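ThiJ/PfpI family protein (Francisella tularensis subsp. novicida, PDB 4P5P) is a virulence-associated member of the DJ-1/PfpI family, related to Hsp31, and may have glyoxalase III activity. Local coordinates at residues T8-V13 and S46-E51; S17-G22 and D55-A60; L28-Y33 and D63-K68. All blocks are in the same frame, centred on the assembly; numbering follows the deposited sequence. Where two conformers were deposited one is given.

Interaction 1 of 3, residues T8-V13 and S46-E51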
loop_
_atom_site.group_PDB
_atom_site.type_symbol
_atom_site.label_atom_id
_atom_site.label_comp_id
_atom_site.label_asym_id
_atom_site.label_seq_id
_atom_site.Cartn_x
_atom_site.Cartn_y
_atom_site.Cartn_z
ATOM N N THR A 8 4.729 4.676 0.835
ATOM C CA THR A 8 3.785 5.483 0.075
ATOM C C THR A 8 4.303 5.810 -1.305
ATOM O O THR A 8 5.515 5.781 -1.558
ATOM C CB THR A 8 3.475 6.833 0.732
ATOM O OG1 THR A 8 4.567 7.734 0.496
ATOM C CG2 THR A 8 3.225 6.686 2.225
ATOM N N THR A 9 3.366 6.130 -2.185
ATOM C CA THR A 9 3.678 6.723 -3.469
ATOM C C THR A 9 4.356 8.091 -3.319
ATOM O O THR A 9 4.223 8.745 -2.284
ATOM C CB THR A 9 2.384 6.881 -4.312
ATOM O OG1 THR A 9 2.706 7.292 -5.640
ATOM C CG2 THR A 9 1.456 7.902 -3.684
ATOM N N SER A 10 5.061 8.495 -4.385
ATOM C CA SER A 10 5.614 9.844 -4.538
ATOM C C SER A 10 5.016 10.560 -5.756
ATOM O O SER A 10 5.381 11.705 -6.064
ATOM C CB SER A 10 7.141 9.776 -4.670
ATOM O OG SER A 10 7.731 9.411 -3.432
ATOM N N HIS A 11 4.119 9.870 -6.460
ATOM C CA HIS A 11 3.568 10.368 -7.719
ATOM C C HIS A 11 2.335 11.238 -7.525
ATOM O O HIS A 11 1.339 10.781 -6.967
ATOM C CB HIS A 11 3.217 9.209 -8.633
ATOM C CG HIS A 11 2.957 9.627 -10.044
ATOM N ND1 HIS A 11 3.960 9.761 -10.978
ATOM C CD2 HIS A 11 1.807 9.964 -10.674
ATOM C CE1 HIS A 11 3.434 10.150 -12.126
ATOM N NE2 HIS A 11 2.131 10.294 -11.964
ATOM N N ASP A 12 2.390 12.483 -7.996
ATOM C CA ASP A 12 1.372 13.466 -7.621
ATOM C C ASP A 12 0.451 13.948 -8.735
ATOM O O ASP A 12 -0.371 14.822 -8.489
ATOM C CB ASP A 12 2.030 14.701 -6.973
ATOM C CG ASP A 12 2.916 15.494 -7.934
ATOM O OD1 ASP A 12 3.286 14.985 -9.000
ATOM O OD2 ASP A 12 3.290 16.635 -7.594
ATOM N N VAL A 13 0.541 13.380 -9.934
ATOM C CA VAL A 13 -0.331 13.803 -11.033
ATOM C C VAL A 13 -1.070 12.617 -11.628
ATOM O O VAL A 13 -0.496 11.552 -11.855
ATOM C CB VAL A 13 0.449 14.514 -12.158
ATOM C CG1 VAL A 13 -0.474 14.867 -13.332
ATOM C CG2 VAL A 13 1.116 15.761 -11.626
ATOM N N SER A 46 8.688 6.935 1.401
ATOM C CA SER A 46 8.050 7.069 0.107
ATOM C C SER A 46 8.991 6.573 -0.969
ATOM O O SER A 46 10.156 6.308 -0.713
ATOM C CB SER A 46 7.662 8.518 -0.165
ATOM O OG SER A 46 8.806 9.344 -0.328
ATOM N N ILE A 47 8.484 6.443 -2.175
ATOM C CA ILE A 47 9.317 5.986 -3.278
ATOM C C ILE A 47 10.510 6.913 -3.498
ATOM O O ILE A 47 11.647 6.451 -3.589
ATOM C CB ILE A 47 8.494 5.881 -4.563
ATOM C CG1 ILE A 47 7.440 4.776 -4.435
ATOM C CG2 ILE A 47 9.397 5.590 -5.762
ATOM C CD1 ILE A 47 7.991 3.365 -4.170
ATOM N N MET A 48 10.271 8.214 -3.572
ATOM C CA MET A 48 11.323 9.142 -3.988
ATOM C C MET A 48 11.946 9.873 -2.806
ATOM O O MET A 48 13.003 10.484 -2.934
ATOM C CB MET A 48 10.775 10.164 -4.986
ATOM C CG MET A 48 10.444 9.600 -6.365
ATOM S SD MET A 48 11.853 8.944 -7.284
ATOM C CE MET A 48 13.010 10.303 -7.181
ATOM N N GLY A 49 11.306 9.802 -1.650
ATOM C CA GLY A 49 11.711 10.645 -0.537
ATOM C C GLY A 49 11.164 12.050 -0.755
ATOM O O GLY A 49 10.566 12.355 -1.802
ATOM N N GLY A 50 11.355 12.918 0.229
ATOM C CA GLY A 50 10.860 14.275 0.127
ATOM C C GLY A 50 9.371 14.347 0.418
ATOM O O GLY A 50 8.834 13.557 1.204
ATOM N N GLU A 51 8.680 15.267 -0.239
ATOM C CA GLU A 51 7.300 15.534 0.138
ATOM C C GLU A 51 6.396 14.428 -0.369
ATOM O O GLU A 51 6.436 14.081 -1.552
ATOM C CB GLU A 51 6.838 16.876 -0.409
ATOM C CG GLU A 51 5.436 17.242 0.007
ATOM C CD GLU A 51 5.077 18.670 -0.336
ATOM O OE1 GLU A 51 3.882 18.925 -0.567
ATOM O OE2 GLU A 51 5.982 19.529 -0.374
HETATM O O HOH W 1 7.878 11.912 -2.345
#
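S10 turns its short side chain toward M48, in the loop that follows strand 40-46. S10 CB lies 3.7 Å from M48 CB and also meets the CG of that residue. With its oxygen set anti to the carbonyl carbon, chi1 -71°, S10 OG ends 2.8 Å from M48 N, whose N-H points almost straight at it (163°). S10 OG donates to a water at 2.7 Å, and the water in turn donates to G49 O and E51 O. A serine suits this place because one small hydroxyl can accept from the turn and donate to the water that links G49 O and E51 O. Nearer the sheet, T8 and S46 form a parallel bridge, and T8 O receives a weak bond from I47 N. T8 OG1 lies against S46 CB at 3.3 Å and bonds within its own segment to T9 O, approaching from above that carbonyl plane. S46 OG has its main partner in the OG of S82. Past the last sheet pairing, then, the S10 hydroxyl is acceptor for M48 N and donor to the water, and backbone polar groups of the 46-51 loop are met by one side chain and one water.

Interaction 2 of 3, residues S17-G22 and D55-A60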
loop_
_atom_site.group_PDB
_atom_site.type_symbol
_atom_site.label_atom_id
_atom_site.label_comp_id
_atom_site.label_asym_id
_atom_site.label_seq_id
_atom_site.Cartn_x
_atom_site.Cartn_y
_atom_site.Cartn_z
ATOM N N SER A 17 -3.521 14.235 -17.317
ATOM C CA SER A 17 -4.331 15.360 -16.876
ATOM C C SER A 17 -3.537 16.258 -15.926
ATOM O O SER A 17 -2.387 15.966 -15.585
ATOM C CB SER A 17 -5.597 14.862 -16.190
ATOM O OG SER A 17 -5.314 14.407 -14.880
ATOM N N ASN A 18 -4.161 17.355 -15.513
ATOM C CA ASN A 18 -3.564 18.254 -14.540
ATOM C C ASN A 18 -4.047 17.937 -13.134
ATOM O O ASN A 18 -3.682 18.622 -12.187
ATOM C CB ASN A 18 -3.888 19.712 -14.875
ATOM C CG ASN A 18 -3.204 20.184 -16.139
ATOM O OD1 ASN A 18 -2.093 19.756 -16.452
ATOM N ND2 ASN A 18 -3.858 21.078 -16.865
ATOM N N GLU A 19 -4.876 16.905 -13.000
ATOM C CA GLU A 19 -5.454 16.544 -11.706
ATOM C C GLU A 19 -4.380 16.048 -10.755
ATOM O O GLU A 19 -3.526 15.248 -11.129
ATOM C CB GLU A 19 -6.542 15.468 -11.866
ATOM C CG GLU A 19 -7.271 15.140 -10.559
ATOM C CD GLU A 19 -8.279 13.987 -10.665
ATOM O OE1 GLU A 19 -8.569 13.524 -11.794
ATOM O OE2 GLU A 19 -8.790 13.547 -9.602
ATOM N N LYS A 20 -4.412 16.540 -9.523
ATOM C CA LYS A 20 -3.471 16.098 -8.511
ATOM C C LYS A 20 -3.901 14.784 -7.862
ATOM O O LYS A 20 -5.089 14.530 -7.664
ATOM C CB LYS A 20 -3.310 17.179 -7.442
ATOM C CG LYS A 20 -2.697 18.484 -7.961
ATOM C CD LYS A 20 -1.264 18.283 -8.454
ATOM C CE LYS A 20 -0.541 19.611 -8.680
ATOM N NZ LYS A 20 0.777 19.666 -7.974
ATOM N N THR A 21 -2.933 13.939 -7.541
ATOM C CA THR A 21 -3.233 12.728 -6.800
ATOM C C THR A 21 -2.061 12.426 -5.871
ATOM O O THR A 21 -1.231 13.303 -5.582
ATOM C CB THR A 21 -3.524 11.534 -7.740
ATOM O OG1 THR A 21 -3.964 10.409 -6.965
ATOM C CG2 THR A 21 -2.297 11.125 -8.536
ATOM N N GLY A 22 -2.015 11.199 -5.380
ATOM C CA GLY A 22 -0.940 10.775 -4.515
ATOM C C GLY A 22 -1.427 9.699 -3.580
ATOM O O GLY A 22 -2.144 8.801 -3.998
ATOM N N ASP A 55 -3.562 12.785 -2.118
ATOM C CA ASP A 55 -4.672 12.995 -3.048
ATOM C C ASP A 55 -5.713 13.866 -2.351
ATOM O O ASP A 55 -6.177 13.515 -1.284
ATOM C CB ASP A 55 -5.276 11.671 -3.497
ATOM C CG ASP A 55 -6.288 11.851 -4.621
ATOM O OD1 ASP A 55 -7.142 12.758 -4.522
ATOM O OD2 ASP A 55 -6.218 11.091 -5.607
ATOM N N PRO A 56 -6.063 15.022 -2.933
ATOM C CA PRO A 56 -6.981 15.907 -2.200
ATOM C C PRO A 56 -8.335 15.264 -1.894
ATOM O O PRO A 56 -8.987 15.615 -0.913
ATOM C CB PRO A 56 -7.148 17.110 -3.141
ATOM C CG PRO A 56 -6.710 16.629 -4.482
ATOM C CD PRO A 56 -5.638 15.616 -4.216
ATOM N N ASN A 57 -8.758 14.323 -2.722
ATOM C CA ASN A 57 -10.024 13.679 -2.464
ATOM C C ASN A 57 -9.994 12.881 -1.160
ATOM O O ASN A 57 -11.036 12.632 -0.567
ATOM C CB ASN A 57 -10.415 12.790 -3.648
ATOM C CG ASN A 57 -10.892 13.601 -4.862
ATOM O OD1 ASN A 57 -11.555 14.633 -4.716
ATOM N ND2 ASN A 57 -10.563 13.128 -6.059
ATOM N N SER A 58 -8.806 12.496 -0.693
ATOM C CA SER A 58 -8.712 11.691 0.516
ATOM C C SER A 58 -8.804 12.537 1.784
ATOM O O SER A 58 -8.962 11.989 2.880
ATOM C CB SER A 58 -7.408 10.875 0.533
ATOM O OG SER A 58 -6.277 11.672 0.892
ATOM N N VAL A 59 -8.719 13.859 1.649
ATOM C CA VAL A 59 -8.832 14.752 2.804
ATOM C C VAL A 59 -9.975 15.764 2.654
ATOM O O VAL A 59 -10.124 16.668 3.475
ATOM C CB VAL A 59 -7.493 15.508 3.074
ATOM C CG1 VAL A 59 -6.440 14.554 3.652
ATOM C CG2 VAL A 59 -6.965 16.202 1.810
ATOM N N ALA A 60 -10.809 15.590 1.631
ATOM C CA ALA A 60 -11.982 16.456 1.451
ATOM C C ALA A 60 -12.911 16.369 2.652
ATOM O O ALA A 60 -13.471 17.382 3.108
ATOM C CB ALA A 60 -12.711 16.078 0.182
#
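T21 places OG1 anti to its backbone N (chi1 -173°), and D55 does the same with its CG (chi1 -171°), which brings T21 OG1 close to the D55 carboxylate carbon where the two chains pass closest. T21 OG1 donates to D55 OD2 at 2.7 Å, arriving 36° above the carboxylate plane. The other oxygen works inside its own segment: D55 OD1 accepts from N57 N at 2.9 Å, on the anti side, which closes an Asx turn. Aspartate suits this position because its two oxygens can serve a neighbouring loop and its own turn at once. D55 O takes bonds from both N and OG of S58. P56, whose ring fits the start of such a turn, rests its CD 3.7 Å from K20 O. G22 N, 3.8 Å from D55 CB, is buried with no partner in the model, and the backbone angles of G22 demand glycine. On its more exposed side the contact thins: E19 OE2 and N57 ND2 come no nearer than 4.0 Å, their planes steeply turned against each other. Backbone bonds between T21 and D12 and between G22 and G103 tie this side to neighbouring loops. The arrangement is an Asx turn linked to a threonine hydroxyl, joining the loops that follow strands 2-8 and 40-46 in this flavodoxin-like fold.

Interaction 3 of 3, residues L28-Y33 and D63-K68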
loop_
_atom_site.group_PDB
_atom_site.type_symbol
_atom_site.label_atom_id
_atom_site.label_comp_id
_atom_site.label_asym_id
_atom_site.label_seq_id
_atom_site.Cartn_x
_atom_site.Cartn_y
_atom_site.Cartn_z
ATOM N N LEU A 28 -2.588 5.305 5.097
ATOM C CA LEU A 28 -1.388 5.423 5.909
ATOM C C LEU A 28 -1.771 5.578 7.379
ATOM O O LEU A 28 -1.299 4.824 8.227
ATOM C CB LEU A 28 -0.524 6.611 5.446
ATOM C CG LEU A 28 0.702 6.940 6.306
ATOM C CD1 LEU A 28 1.682 5.761 6.367
ATOM C CD2 LEU A 28 1.404 8.176 5.787
ATOM N N THR A 29 -2.646 6.531 7.684
ATOM C CA THR A 29 -2.833 6.920 9.078
ATOM C C THR A 29 -3.669 5.913 9.872
ATOM O O THR A 29 -3.394 5.692 11.035
ATOM C CB THR A 29 -3.469 8.316 9.198
ATOM O OG1 THR A 29 -4.835 8.268 8.790
ATOM C CG2 THR A 29 -2.736 9.308 8.334
ATOM N N HIS A 30 -4.672 5.288 9.263
ATOM C CA HIS A 30 -5.502 4.384 10.045
ATOM C C HIS A 30 -4.728 3.106 10.389
ATOM O O HIS A 30 -4.724 2.702 11.546
ATOM C CB HIS A 30 -6.831 4.084 9.332
ATOM C CG HIS A 30 -7.763 5.260 9.299
ATOM N ND1 HIS A 30 -9.127 5.131 9.146
ATOM C CD2 HIS A 30 -7.525 6.591 9.429
ATOM C CE1 HIS A 30 -9.684 6.329 9.156
ATOM N NE2 HIS A 30 -8.734 7.234 9.330
ATOM N N PRO A 31 -4.015 2.500 9.425
ATOM C CA PRO A 31 -3.191 1.361 9.851
ATOM C C PRO A 31 -2.042 1.759 10.790
ATOM O O PRO A 31 -1.689 0.991 11.687
ATOM C CB PRO A 31 -2.680 0.787 8.521
ATOM C CG PRO A 31 -3.652 1.268 7.507
ATOM C CD PRO A 31 -4.046 2.633 7.963
ATOM N N TYR A 32 -1.477 2.950 10.612
ATOM C CA TYR A 32 -0.443 3.438 11.521
ATOM C C TYR A 32 -0.916 3.418 12.964
ATOM O O TYR A 32 -0.279 2.826 13.825
ATOM C CB TYR A 32 -0.017 4.855 11.133
ATOM C CG TYR A 32 1.160 5.389 11.928
ATOM C CD1 TYR A 32 2.456 5.122 11.526
ATOM C CD2 TYR A 32 0.976 6.143 13.085
ATOM C CE1 TYR A 32 3.535 5.602 12.239
ATOM C CE2 TYR A 32 2.051 6.618 13.810
ATOM C CZ TYR A 32 3.334 6.338 13.380
ATOM O OH TYR A 32 4.432 6.795 14.072
ATOM N N TYR A 33 -2.038 4.063 13.241
ATOM C CA TYR A 33 -2.483 4.147 14.628
ATOM C C TYR A 33 -3.097 2.838 15.128
ATOM O O TYR A 33 -3.148 2.608 16.332
ATOM C CB TYR A 33 -3.467 5.301 14.796
ATOM C CG TYR A 33 -2.795 6.661 14.775
ATOM C CD1 TYR A 33 -1.870 7.015 15.746
ATOM C CD2 TYR A 33 -3.074 7.579 13.777
ATOM C CE1 TYR A 33 -1.258 8.251 15.732
ATOM C CE2 TYR A 33 -2.473 8.824 13.765
ATOM C CZ TYR A 33 -1.558 9.149 14.736
ATOM O OH TYR A 33 -0.945 10.386 14.726
ATOM N N ASP A 63 -11.411 13.823 9.052
ATOM C CA ASP A 63 -11.183 12.492 9.614
ATOM C C ASP A 63 -10.277 12.605 10.830
ATOM O O ASP A 63 -9.211 13.233 10.777
ATOM C CB ASP A 63 -10.566 11.545 8.570
ATOM C CG ASP A 63 -10.231 10.174 9.143
ATOM O OD1 ASP A 63 -11.158 9.339 9.289
ATOM O OD2 ASP A 63 -9.045 9.913 9.441
ATOM N N TYR A 64 -10.703 11.978 11.921
ATOM C CA TYR A 64 -10.018 12.089 13.199
ATOM C C TYR A 64 -8.542 11.683 13.125
ATOM O O TYR A 64 -7.663 12.434 13.557
ATOM C CB TYR A 64 -10.748 11.239 14.238
ATOM C CG TYR A 64 -10.093 11.252 15.591
ATOM C CD1 TYR A 64 -10.301 12.300 16.480
ATOM C CD2 TYR A 64 -9.259 10.216 15.977
ATOM C CE1 TYR A 64 -9.692 12.308 17.721
ATOM C CE2 TYR A 64 -8.643 10.212 17.205
ATOM C CZ TYR A 64 -8.862 11.256 18.076
ATOM O OH TYR A 64 -8.238 11.231 19.303
ATOM N N TYR A 65 -8.259 10.510 12.576
ATOM C CA TYR A 65 -6.883 10.027 12.591
ATOM C C TYR A 65 -6.019 10.769 11.576
ATOM O O TYR A 65 -4.831 10.975 11.834
ATOM C CB TYR A 65 -6.827 8.511 12.370
ATOM C CG TYR A 65 -7.224 7.747 13.612
ATOM C CD1 TYR A 65 -6.406 7.741 14.738
ATOM C CD2 TYR A 65 -8.428 7.065 13.676
ATOM C CE1 TYR A 65 -6.774 7.058 15.889
ATOM C CE2 TYR A 65 -8.803 6.379 14.813
ATOM C CZ TYR A 65 -7.979 6.376 15.921
ATOM O OH TYR A 65 -8.382 5.686 17.056
ATOM N N ASN A 66 -6.598 11.204 10.458
ATOM C CA ASN A 66 -5.849 12.033 9.518
ATOM C C ASN A 66 -5.379 13.316 10.195
ATOM O O ASN A 66 -4.223 13.716 10.064
ATOM C CB ASN A 66 -6.682 12.386 8.283
ATOM C CG ASN A 66 -6.816 11.232 7.310
ATOM O OD1 ASN A 66 -6.158 10.199 7.454
ATOM N ND2 ASN A 66 -7.664 11.412 6.304
ATOM N N ASP A 67 -6.292 13.962 10.914
ATOM C CA ASP A 67 -5.961 15.196 11.615
ATOM C C ASP A 67 -4.920 14.940 12.710
ATOM O O ASP A 67 -4.005 15.741 12.902
ATOM C CB ASP A 67 -7.219 15.829 12.222
ATOM C CG ASP A 67 -8.080 16.541 11.192
ATOM O OD1 ASP A 67 -7.621 16.774 10.049
ATOM O OD2 ASP A 67 -9.214 16.905 11.548
ATOM N N LYS A 68 -5.074 13.840 13.441
ATOM C CA LYS A 68 -4.136 13.496 14.509
ATOM C C LYS A 68 -2.725 13.343 13.947
ATOM O O LYS A 68 -1.750 13.861 14.509
ATOM C CB LYS A 68 -4.566 12.204 15.203
ATOM C CG LYS A 68 -3.675 11.775 16.363
ATOM C CD LYS A 68 -4.123 10.434 16.933
ATOM C CE LYS A 68 -3.153 9.914 17.982
ATOM N NZ LYS A 68 -3.165 10.734 19.213
#
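H30 and D63 meet tip to tip in the closely fitted part of this helix pair, a hydrogen-bonded group completed by the buried T29 and N66. H30 NE2 donates to D63 OD2 at 2.7 Å along an almost straight line (178°), with the oxygen in the ring plane and approached on its syn side. D63 OD2 also accepts from N66 N at 2.9 Å on its anti side, capping helix 64-71; the two donors reach it from opposite faces of the carboxylate plane. Aspartate thus serves as N-cap and as partner of the histidine, an arrangement that could favour a protonated imidazole. Alongside, T29 OG1 donates to N66 OD1 at 2.7 Å, in the carbonyl plane.

Y65 turns its edge to the H30 face, centroids 5.7 Å apart and planes at 71°, and Y65 CD1 touches Y33 CD2 at 3.5 Å. By contrast, the far side is bounded toward solvent by exposed K68, held by no such bonds to 28-33. K68 CD lies 3.9 Å from the centroid of the Y33 ring, a CH-pi contact. Lysine suits this border because its methylenes can cover an aromatic face while its charge lies beyond them. Y32 CD2 covers the opposite face of Y33. The axes of 28-33 and 64-68 run nearly perpendicular, at 86°: helix 26-35 belongs to the beta-alpha-beta crossover between strands 2-8 and 40-46 of the flavodoxin-like fold, and the N-capped helix 64-71 lies across it.

How the interactions relate
The three contacts join the same two connections at successive levels: interaction 1 as the chains leave strands 2-8 and 40-46, interaction 2 farther out in both loops, and interaction 3 between the helices that follow. Interactions 1 and 2 have centres about 13 Å apart and touch directly, D12 O lying 2.9 Å from T21 N in a probable hydrogen bond, with T9 CG2 packed on G22. Interaction 3 is about 18 Å, centre to centre, from each of the others. It reaches interaction 2 loosely, through S58 O and N66 ND2 at 3.7 Å, and interaction 1 through T8 CG2 and L28 CD2. The modified C132, a sulfinoalanine here, belongs to none of these segments.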